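Local structure of putative transcriptional regulator (Streptomyces coelicolor, 2ZB9) at residues E39-R51 / L60-L72. The protein probably binds operator DNA through an N-terminal helix-turn-helix domain and regulates transcription, as a member of the TetR family of regulators. Residues are numbered along the deposited sequence; the frame is centred on the assembly and turned at random.
Sequences EGTAQLTFERVAR and LYKWWPSKGALAL
In the helix-turn-helix domain of this TetR-family regulator, F46 opens the first helix of the predicted DNA-binding motif and plugs into a hole formed by L60, Y61, K67 and L70. Its ring is sandwiched. Over the centre of one face lies L70 CD2, a CH-pi contact 4.0 Å from the centroid and only 6° off the ring normal. Against the opposite face comes Y61, whose CE2 is 3.4 Å from F46 CG; the two ring planes meet at 52°, neither stacked nor perpendicular. At the edge, near the ring plane, lie L60 CB, W64 O, S66 O and K67 N, with F46 CZ 3.2 Å from W64 O. The ring edge thus meets the turn joining helix 57-63 to helix 67-83.

Farther along helix 46-53, A50 CB meets L60 CD2 at 3.6 Å, while V49 reaches L60 with CG1 and L70 with CG2. On the other side of F46 along the chain, with CG anti to the backbone N (chi1 -177°), the L44 side chain points toward helix 67-83, and L44 CD2 packs on A71 CB at 3.6 Å.

Bent at chi2 and chi4, the K67 chain crosses L44 and brings K67 NZ up to two carbonyl oxygens, T41 O at 2.8 Å and L44 O at 2.9 Å. Both bonds are weak, but together they tie the loop between helices 20-39 and 46-53 to the start of helix 67-83, where S66, at the N-cap, accepts from A69 N through OG.

Helix 20-39 backs the contact, with V28 touching V49 and L29 touching W64, whose NE1 is hydrogen-bonded to D73 OD2. Toward the C-terminal domain, T41 meets R113 and I114 of helix 110-122, and A69 rests on L135 of helix 126-153.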
loop_
_atom_site.group_PDB
_atom_site.type_symbol
_atom_site.label_atom_id
_atom_site.label_comp_id
_atom_site.label_asym_id
_atom_site.label_seq_id
_atom_site.Cartn_x
_atom_site.Cartn_y
_atom_site.Cartn_z
ATOM N N GLU A 39 -4.923 -21.877 -9.339
ATOM C CA GLU A 39 -6.329 -21.597 -9.597
ATOM C C GLU A 39 -6.921 -20.334 -8.970
ATOM O O GLU A 39 -8.032 -19.936 -9.322
ATOM C CB GLU A 39 -7.165 -22.813 -9.198
ATOM C CG GLU A 39 -6.930 -24.009 -10.110
ATOM C CD GLU A 39 -7.775 -25.213 -9.751
ATOM O OE1 GLU A 39 -8.987 -25.044 -9.502
ATOM O OE2 GLU A 39 -7.228 -26.335 -9.736
ATOM N N GLY A 40 -6.199 -19.706 -8.048
ATOM C CA GLY A 40 -6.716 -18.495 -7.431
ATOM C C GLY A 40 -7.500 -18.715 -6.151
ATOM O O GLY A 40 -7.929 -19.825 -5.843
ATOM N N THR A 41 -7.713 -17.634 -5.413
ATOM C CA THR A 41 -8.422 -17.685 -4.141
ATOM C C THR A 41 -9.884 -18.115 -4.205
ATOM O O THR A 41 -10.364 -18.832 -3.319
ATOM C CB THR A 41 -8.357 -16.320 -3.441
ATOM O OG1 THR A 41 -6.993 -15.902 -3.365
ATOM C CG2 THR A 41 -8.928 -16.415 -2.028
ATOM N N ALA A 42 -10.597 -17.674 -5.235
ATOM C CA ALA A 42 -12.009 -18.019 -5.365
ATOM C C ALA A 42 -12.199 -19.534 -5.484
ATOM O O ALA A 42 -13.211 -20.078 -5.045
ATOM C CB ALA A 42 -12.620 -17.300 -6.587
ATOM N N GLN A 43 -11.208 -20.203 -6.067
ATOM C CA GLN A 43 -11.249 -21.648 -6.258
ATOM C C GLN A 43 -10.897 -22.446 -5.008
ATOM O O GLN A 43 -11.194 -23.641 -4.924
ATOM C CB GLN A 43 -10.301 -22.051 -7.391
ATOM C CG GLN A 43 -10.783 -21.679 -8.785
ATOM C CD GLN A 43 -11.989 -22.494 -9.211
ATOM O OE1 GLN A 43 -13.142 -22.101 -8.987
ATOM N NE2 GLN A 43 -11.730 -23.653 -9.815
ATOM N N LEU A 44 -10.268 -21.791 -4.037
ATOM C CA LEU A 44 -9.876 -22.470 -2.812
ATOM C C LEU A 44 -11.059 -22.770 -1.895
ATOM O O LEU A 44 -11.813 -21.869 -1.524
ATOM C CB LEU A 44 -8.845 -21.633 -2.052
ATOM C CG LEU A 44 -8.275 -22.246 -0.770
ATOM C CD1 LEU A 44 -7.480 -23.499 -1.115
ATOM C CD2 LEU A 44 -7.380 -21.225 -0.062
ATOM N N THR A 45 -11.219 -24.045 -1.543
ATOM C CA THR A 45 -12.291 -24.464 -0.642
ATOM C C THR A 45 -11.757 -25.527 0.317
ATOM O O THR A 45 -10.816 -26.256 -0.004
ATOM C CB THR A 45 -13.491 -25.093 -1.397
ATOM O OG1 THR A 45 -13.081 -26.336 -1.978
ATOM C CG2 THR A 45 -14.008 -24.164 -2.491
ATOM N N PHE A 46 -12.365 -25.612 1.492
ATOM C CA PHE A 46 -11.963 -26.609 2.479
ATOM C C PHE A 46 -12.223 -28.011 1.921
ATOM O O PHE A 46 -11.425 -28.923 2.118
ATOM C CB PHE A 46 -12.748 -26.394 3.777
ATOM C CG PHE A 46 -12.206 -25.282 4.635
ATOM C CD1 PHE A 46 -11.257 -25.545 5.618
ATOM C CD2 PHE A 46 -12.633 -23.969 4.453
ATOM C CE1 PHE A 46 -10.738 -24.520 6.412
ATOM C CE2 PHE A 46 -12.120 -22.931 5.241
ATOM C CZ PHE A 46 -11.169 -23.208 6.223
ATOM N N GLU A 47 -13.339 -28.163 1.211
ATOM C CA GLU A 47 -13.714 -29.444 0.611
ATOM C C GLU A 47 -12.691 -29.880 -0.432
ATOM O O GLU A 47 -12.385 -31.065 -0.568
ATOM C CB GLU A 47 -15.091 -29.332 -0.057
ATOM C CG GLU A 47 -16.212 -30.088 0.647
ATOM C CD GLU A 47 -17.290 -29.172 1.211
ATOM O OE1 GLU A 47 -18.348 -29.688 1.645
ATOM O OE2 GLU A 47 -17.082 -27.939 1.228
ATOM N N ARG A 48 -12.169 -28.908 -1.167
ATOM C CA ARG A 48 -11.182 -29.165 -2.207
ATOM C C ARG A 48 -9.841 -29.556 -1.576
ATOM O O ARG A 48 -9.181 -30.501 -2.016
ATOM C CB ARG A 48 -11.031 -27.905 -3.066
ATOM C CG ARG A 48 -10.091 -28.022 -4.247
ATOM C CD ARG A 48 -10.732 -28.693 -5.446
ATOM N NE ARG A 48 -9.788 -28.750 -6.558
ATOM C CZ ARG A 48 -9.574 -27.764 -7.422
ATOM N NH1 ARG A 48 -10.247 -26.625 -7.324
ATOM N NH2 ARG A 48 -8.664 -27.913 -8.378
ATOM N N VAL A 49 -9.438 -28.824 -0.543
ATOM C CA VAL A 49 -8.185 -29.110 0.148
ATOM C C VAL A 49 -8.249 -30.476 0.834
ATOM O O VAL A 49 -7.287 -31.249 0.804
ATOM C CB VAL A 49 -7.879 -28.032 1.218
ATOM C CG1 VAL A 49 -6.684 -28.460 2.072
ATOM C CG2 VAL A 49 -7.600 -26.692 0.537
ATOM N N ALA A 50 -9.384 -30.771 1.459
ATOM C CA ALA A 50 -9.548 -32.044 2.144
ATOM C C ALA A 50 -9.445 -33.206 1.160
ATOM O O ALA A 50 -8.818 -34.219 1.458
ATOM C CB ALA A 50 -10.887 -32.082 2.860
ATOM N N ARG A 51 -10.050 -33.055 -0.015
ATOM C CA ARG A 51 -10.020 -34.111 -1.023
ATOM C C ARG A 51 -8.616 -34.326 -1.568
ATOM O O ARG A 51 -8.154 -35.455 -1.694
ATOM C CB ARG A 51 -10.965 -33.774 -2.185
ATOM C CG ARG A 51 -11.032 -34.862 -3.260
ATOM C CD ARG A 51 -12.096 -34.576 -4.315
ATOM N NE ARG A 51 -11.798 -33.377 -5.095
ATOM C CZ ARG A 51 -10.811 -33.286 -5.982
ATOM N NH1 ARG A 51 -10.017 -34.325 -6.213
ATOM N NH2 ARG A 51 -10.612 -32.147 -6.635
ATOM N N LEU A 60 -9.139 -29.724 9.244
ATOM C CA LEU A 60 -8.888 -28.467 8.544
ATOM C C LEU A 60 -9.521 -27.290 9.284
ATOM O O LEU A 60 -8.868 -26.279 9.544
ATOM C CB LEU A 60 -9.442 -28.549 7.121
ATOM C CG LEU A 60 -8.521 -28.953 5.964
ATOM C CD1 LEU A 60 -7.474 -29.967 6.400
ATOM C CD2 LEU A 60 -9.380 -29.488 4.834
ATOM N N TYR A 61 -10.794 -27.431 9.630
ATOM C CA TYR A 61 -11.514 -26.385 10.346
ATOM C C TYR A 61 -10.832 -26.016 11.665
ATOM O O TYR A 61 -10.846 -24.855 12.074
ATOM C CB TYR A 61 -12.956 -26.834 10.604
ATOM C CG TYR A 61 -13.837 -26.845 9.368
ATOM C CD1 TYR A 61 -14.925 -27.713 9.274
ATOM C CD2 TYR A 61 -13.594 -25.981 8.303
ATOM C CE1 TYR A 61 -15.749 -27.722 8.145
ATOM C CE2 TYR A 61 -14.411 -25.978 7.170
ATOM C CZ TYR A 61 -15.486 -26.853 7.098
ATOM O OH TYR A 61 -16.294 -26.862 5.979
ATOM N N LYS A 62 -10.226 -26.998 12.322
ATOM C CA LYS A 62 -9.541 -26.756 13.591
ATOM C C LYS A 62 -8.312 -25.868 13.430
ATOM O O LYS A 62 -8.052 -24.995 14.263
ATOM C CB LYS A 62 -9.089 -28.074 14.225
ATOM C CG LYS A 62 -10.194 -29.036 14.612
ATOM C CD LYS A 62 -9.575 -30.267 15.257
ATOM C CE LYS A 62 -10.603 -31.337 15.578
ATOM N NZ LYS A 62 -9.917 -32.534 16.147
ATOM N N TRP A 63 -7.546 -26.107 12.369
ATOM C CA TRP A 63 -6.335 -25.333 12.124
ATOM C C TRP A 63 -6.576 -23.996 11.431
ATOM O O TRP A 63 -5.831 -23.041 11.643
ATOM C CB TRP A 63 -5.341 -26.153 11.301
ATOM C CG TRP A 63 -4.807 -27.348 12.014
ATOM C CD1 TRP A 63 -4.602 -27.477 13.357
ATOM C CD2 TRP A 63 -4.322 -28.553 11.415
ATOM N NE1 TRP A 63 -4.014 -28.686 13.631
ATOM C CE2 TRP A 63 -3.831 -29.369 12.457
ATOM C CE3 TRP A 63 -4.251 -29.024 10.096
ATOM C CZ2 TRP A 63 -3.275 -30.631 12.225
ATOM C CZ3 TRP A 63 -3.698 -30.282 9.863
ATOM C CH2 TRP A 63 -3.216 -31.070 10.926
ATOM N N TRP A 64 -7.607 -23.926 10.598
ATOM C CA TRP A 64 -7.920 -22.689 9.890
ATOM C C TRP A 64 -9.403 -22.392 10.028
ATOM O O TRP A 64 -10.236 -22.957 9.319
ATOM C CB TRP A 64 -7.526 -22.807 8.417
ATOM C CG TRP A 64 -6.068 -23.075 8.250
ATOM C CD1 TRP A 64 -5.049 -22.177 8.388
ATOM C CD2 TRP A 64 -5.453 -24.344 8.007
ATOM N NE1 TRP A 64 -3.835 -22.810 8.253
ATOM C CE2 TRP A 64 -4.053 -24.146 8.021
ATOM C CE3 TRP A 64 -5.946 -25.639 7.783
ATOM C CZ2 TRP A 64 -3.143 -25.184 7.822
ATOM C CZ3 TRP A 64 -5.041 -26.675 7.583
ATOM C CH2 TRP A 64 -3.656 -26.441 7.606
ATOM N N PRO A 65 -9.748 -21.480 10.946
ATOM C CA PRO A 65 -11.125 -21.071 11.227
ATOM C C PRO A 65 -11.872 -20.445 10.057
ATOM O O PRO A 65 -13.091 -20.295 10.107
ATOM C CB PRO A 65 -10.956 -20.109 12.399
ATOM C CG PRO A 65 -9.637 -19.456 12.086
ATOM C CD PRO A 65 -8.797 -20.659 11.714
ATOM N N SER A 66 -11.158 -20.080 9.000
ATOM C CA SER A 66 -11.830 -19.478 7.859
ATOM C C SER A 66 -11.077 -19.656 6.556
ATOM O O SER A 66 -9.894 -19.993 6.536
ATOM C CB SER A 66 -12.041 -17.982 8.095
ATOM O OG SER A 66 -10.813 -17.282 7.977
ATOM N N LYS A 67 -11.788 -19.418 5.464
ATOM C CA LYS A 67 -11.225 -19.509 4.128
ATOM C C LYS A 67 -10.065 -18.510 4.023
ATOM O O LYS A 67 -9.024 -18.807 3.432
ATOM C CB LYS A 67 -12.329 -19.190 3.116
ATOM C CG LYS A 67 -11.874 -18.716 1.752
ATOM C CD LYS A 67 -11.186 -19.798 0.958
ATOM C CE LYS A 67 -10.926 -19.312 -0.461
ATOM N NZ LYS A 67 -12.204 -19.013 -1.169
ATOM N N GLY A 68 -10.254 -17.332 4.614
ATOM C CA GLY A 68 -9.224 -16.309 4.591
ATOM C C GLY A 68 -7.939 -16.777 5.243
ATOM O O GLY A 68 -6.858 -16.628 4.674
ATOM N N ALA A 69 -8.054 -17.351 6.438
ATOM C CA ALA A 69 -6.892 -17.857 7.158
ATOM C C ALA A 69 -6.227 -18.994 6.390
ATOM O O ALA A 69 -4.997 -19.118 6.387
ATOM C CB ALA A 69 -7.301 -18.342 8.542
ATOM N N LEU A 70 -7.041 -19.824 5.745
ATOM C CA LEU A 70 -6.522 -20.948 4.975
ATOM C C LEU A 70 -5.669 -20.440 3.815
ATOM O O LEU A 70 -4.540 -20.884 3.620
ATOM C CB LEU A 70 -7.669 -21.804 4.433
ATOM C CG LEU A 70 -7.256 -23.055 3.655
ATOM C CD1 LEU A 70 -6.556 -24.036 4.586
ATOM C CD2 LEU A 70 -8.484 -23.703 3.042
ATOM N N ALA A 71 -6.212 -19.499 3.053
ATOM C CA ALA A 71 -5.493 -18.939 1.919
ATOM C C ALA A 71 -4.210 -18.218 2.337
ATOM O O ALA A 71 -3.153 -18.466 1.756
ATOM C CB ALA A 71 -6.397 -17.992 1.151
ATOM N N LEU A 72 -4.300 -17.346 3.342
ATOM C CA LEU A 72 -3.136 -16.583 3.812
ATOM C C LEU A 72 -2.002 -17.453 4.336
ATOM O O LEU A 72 -0.835 -17.216 4.024
ATOM C CB LEU A 72 -3.530 -15.588 4.916
ATOM C CG LEU A 72 -4.051 -14.170 4.626
ATOM C CD1 LEU A 72 -3.223 -13.525 3.516
ATOM C CD2 LEU A 72 -5.500 -14.208 4.240
#